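Local coordinates for protein putative dienelactone hydrolase (Klebsiella pneumoniae subsp. pneumoniae MGH 78578, PDB 3F67) that probably acts as an alpha/beta-hydrolase of the dienelactone hydrolase family, hydrolysing carboxylic ester bonds in a substrate that is not established, at residues V143-G147 and H212-A216. Residues are numbered along the deposited sequence; the frame is centred on the assembly and turned at random.
Sequences VAWYG and HAFNA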
ATOM      1  N   VAL A 143       2.855   2.449   5.875  1.00 13.49           N
ATOM      2  CA  VAL A 143       4.176   1.918   5.465  1.00 14.86           C
ATOM      3  C   VAL A 143       4.178   1.740   3.951  1.00 13.64           C
ATOM      4  O   VAL A 143       3.424   0.905   3.414  1.00 14.46           O
ATOM      5  CB  VAL A 143       4.520   0.579   6.193  1.00 14.26           C
ATOM      6  CG1 VAL A 143       5.920   0.036   5.714  1.00 15.21           C
ATOM      7  CG2 VAL A 143       4.559   0.859   7.751  1.00 15.63           C
ATOM      8  N   ALA A 144       5.041   2.517   3.270  1.00 13.71           N
ATOM      9  CA  ALA A 144       5.071   2.535   1.785  1.00 13.22           C
ATOM     10  C   ALA A 144       6.339   1.794   1.372  1.00 13.78           C
ATOM     11  O   ALA A 144       7.459   2.163   1.801  1.00 14.89           O
ATOM     12  CB  ALA A 144       5.122   3.971   1.315  1.00 13.12           C
ATOM     13  N   TRP A 145       6.190   0.754   0.551  1.00 13.54           N
ATOM     14  CA  TRP A 145       7.361   0.042   0.054  1.00 13.74           C
ATOM     15  C   TRP A 145       7.639   0.454  -1.385  1.00 14.12           C
ATOM     16  O   TRP A 145       6.811   0.239  -2.252  1.00 14.63           O
ATOM     17  CB  TRP A 145       7.140  -1.449   0.054  1.00 13.93           C
ATOM     18  CG  TRP A 145       6.761  -2.076   1.392  1.00 13.61           C
ATOM     19  CD1 TRP A 145       5.581  -1.888   2.101  1.00 12.23           C
ATOM     20  CD2 TRP A 145       7.515  -3.086   2.111  1.00 12.78           C
ATOM     21  NE1 TRP A 145       5.591  -2.709   3.231  1.00 13.59           N
ATOM     22  CE2 TRP A 145       6.742  -3.463   3.237  1.00 14.32           C
ATOM     23  CE3 TRP A 145       8.771  -3.700   1.898  1.00 14.28           C
ATOM     24  CZ2 TRP A 145       7.201  -4.444   4.200  1.00 14.73           C
ATOM     25  CZ3 TRP A 145       9.219  -4.718   2.790  1.00 13.00           C
ATOM     26  CH2 TRP A 145       8.426  -5.065   3.936  1.00 15.19           C
ATOM     27  N   TYR A 146       8.823   1.026  -1.590  1.00 13.74           N
ATOM     28  CA  TYR A 146       9.363   1.427  -2.913  1.00 15.38           C
ATOM     29  C   TYR A 146       8.281   1.957  -3.852  1.00 15.87           C
ATOM     30  O   TYR A 146       8.062   1.409  -4.956  1.00 16.56           O
ATOM     31  CB  TYR A 146      10.159   0.271  -3.542  1.00 14.68           C
ATOM     32  CG  TYR A 146       9.705  -1.140  -3.197  1.00 15.15           C
ATOM     33  CD1 TYR A 146       8.683  -1.770  -3.924  1.00 15.01           C
ATOM     34  CD2 TYR A 146      10.348  -1.868  -2.201  1.00 15.72           C
ATOM     35  CE1 TYR A 146       8.282  -3.072  -3.633  1.00 16.01           C
ATOM     36  CE2 TYR A 146       9.968  -3.193  -1.920  1.00 15.61           C
ATOM     37  CZ  TYR A 146       8.946  -3.767  -2.612  1.00 15.15           C
ATOM     38  OH  TYR A 146       8.575  -5.049  -2.344  1.00 17.39           O
ATOM     39  N   GLY A 147       7.617   3.026  -3.402  1.00 15.58           N
ATOM     40  CA  GLY A 147       6.642   3.781  -4.196  1.00 15.66           C
ATOM     41  C   GLY A 147       7.324   4.997  -4.832  1.00 16.00           C
ATOM     42  O   GLY A 147       8.047   5.742  -4.149  1.00 15.27           O
ATOM     43  N   HIS A 212      14.295  -2.690  -6.597  1.00 19.09           N
ATOM     44  CA  HIS A 212      12.836  -2.550  -6.550  1.00 19.03           C
ATOM     45  C   HIS A 212      12.208  -3.904  -6.237  1.00 18.48           C
ATOM     46  O   HIS A 212      12.777  -4.945  -6.574  1.00 18.45           O
ATOM     47  CB  HIS A 212      12.307  -2.057  -7.925  1.00 19.79           C
ATOM     48  CG  HIS A 212      10.900  -1.526  -7.869  1.00 20.91           C
ATOM     49  ND1 HIS A 212      10.587  -0.275  -7.360  1.00 21.60           N
ATOM     50  CD2 HIS A 212       9.722  -2.090  -8.229  1.00 22.06           C
ATOM     51  CE1 HIS A 212       9.281  -0.083  -7.444  1.00 20.14           C
ATOM     52  NE2 HIS A 212       8.731  -1.174  -7.955  1.00 22.41           N
ATOM     53  N   ALA A 213      11.057  -3.899  -5.551  1.00 17.78           N
ATOM     54  CA  ALA A 213      10.272  -5.131  -5.342  1.00 17.51           C
ATOM     55  C   ALA A 213      11.063  -6.195  -4.560  1.00 16.76           C
ATOM     56  O   ALA A 213      10.955  -7.411  -4.797  1.00 18.15           O
ATOM     57  CB  ALA A 213       9.739  -5.704  -6.684  1.00 17.17           C
ATOM     58  N   PHE A 214      11.817  -5.727  -3.584  1.00 16.44           N
ATOM     59  CA  PHE A 214      12.670  -6.667  -2.840  1.00 14.93           C
ATOM     60  C   PHE A 214      11.917  -7.560  -1.854  1.00 15.13           C
ATOM     61  O   PHE A 214      12.477  -8.511  -1.324  1.00 14.17           O
ATOM     62  CB  PHE A 214      13.856  -5.934  -2.166  1.00 14.80           C
ATOM     63  CG  PHE A 214      13.460  -4.985  -1.053  1.00 13.34           C
ATOM     64  CD1 PHE A 214      13.142  -5.480   0.240  1.00 14.45           C
ATOM     65  CD2 PHE A 214      13.470  -3.601  -1.264  1.00 15.10           C
ATOM     66  CE1 PHE A 214      12.820  -4.580   1.269  1.00 14.76           C
ATOM     67  CE2 PHE A 214      13.139  -2.689  -0.221  1.00 13.53           C
ATOM     68  CZ  PHE A 214      12.818  -3.192   1.034  1.00 13.43           C
ATOM     69  N   ASN A 215      10.656  -7.224  -1.574  1.00 14.72           N
ATOM     70  CA  ASN A 215       9.830  -8.100  -0.776  1.00 14.51           C
ATOM     71  C   ASN A 215       9.058  -9.146  -1.575  1.00 15.79           C
ATOM     72  O   ASN A 215       8.357  -9.982  -0.991  1.00 16.22           O
ATOM     73  CB  ASN A 215       8.840  -7.227   0.015  1.00 13.04           C
ATOM     74  CG  ASN A 215       8.178  -7.982   1.146  1.00 13.11           C
ATOM     75  OD1 ASN A 215       8.857  -8.541   2.030  1.00 14.53           O
ATOM     76  ND2 ASN A 215       6.836  -8.030   1.125  1.00 14.53           N
ATOM     77  N   ALA A 216       9.196  -9.129  -2.910  1.00 16.53           N
ATOM     78  CA  ALA A 216       8.374 -10.043  -3.744  1.00 17.55           C
ATOM     79  C   ALA A 216       9.037 -11.412  -3.801  1.00 17.39           C
ATOM     80  O   ALA A 216       9.871 -11.707  -4.694  1.00 17.43           O
ATOM     81  CB  ALA A 216       8.169  -9.467  -5.147  1.00 17.62           C
TER
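Tyr-146, the residue after Trp-145, gives up 133 Å² to the loop 212-216, the largest share of the 343 Å² buried between the segments. His-212 opens the loop with its ring face turned to the edge of the Tyr-146 ring, an edge-to-face pair with centroids 5.1 Å apart and planes at 57°. His-212 CE1 also lies 3.1 Å from the backbone O of Tyr-146. The ND1 of His-212 is hydrogen-bonded to Asp-180 and its ring touches Cys-123, a geometry consistent with the Cys-His-Asp triad of dienelactone hydrolases, so Tyr-146, which packs on His-212 and also touches Asp-180, lies beside the putative catalytic residues. Ala-213 comes next, its CA 3.3 Å from Tyr-146 CZ and over one ring face. The backbone then folds into a type I turn, closed by Ala-216 N to Ala-213 O at 3.1 Å. At the turn's second position, Phe-214 receives the Tyr-146 edge on its face, CD2 of Tyr-146 to CE2 of Phe-214 being 3.5 Å, in an offset edge-to-face pair with planes at 63°; Trp-145 CZ3 approaches Phe-214 CE1 at 3.9 Å, completing an aromatic cluster. Asn-215 supplies the one hydrogen bond between the segments, N to Tyr-146 OH, 3.1 Å with an N-H...O angle of 151°, while its CB packs 3.8 Å from Trp-145 CZ3. Strand 141-145 runs parallel between 116-122 and 172-177 in the central sheet, and the contact joins its C-terminal end to the loop between strand 202-207 and helix 224-238, a helix that Phe-214 and Asn-215 also touch.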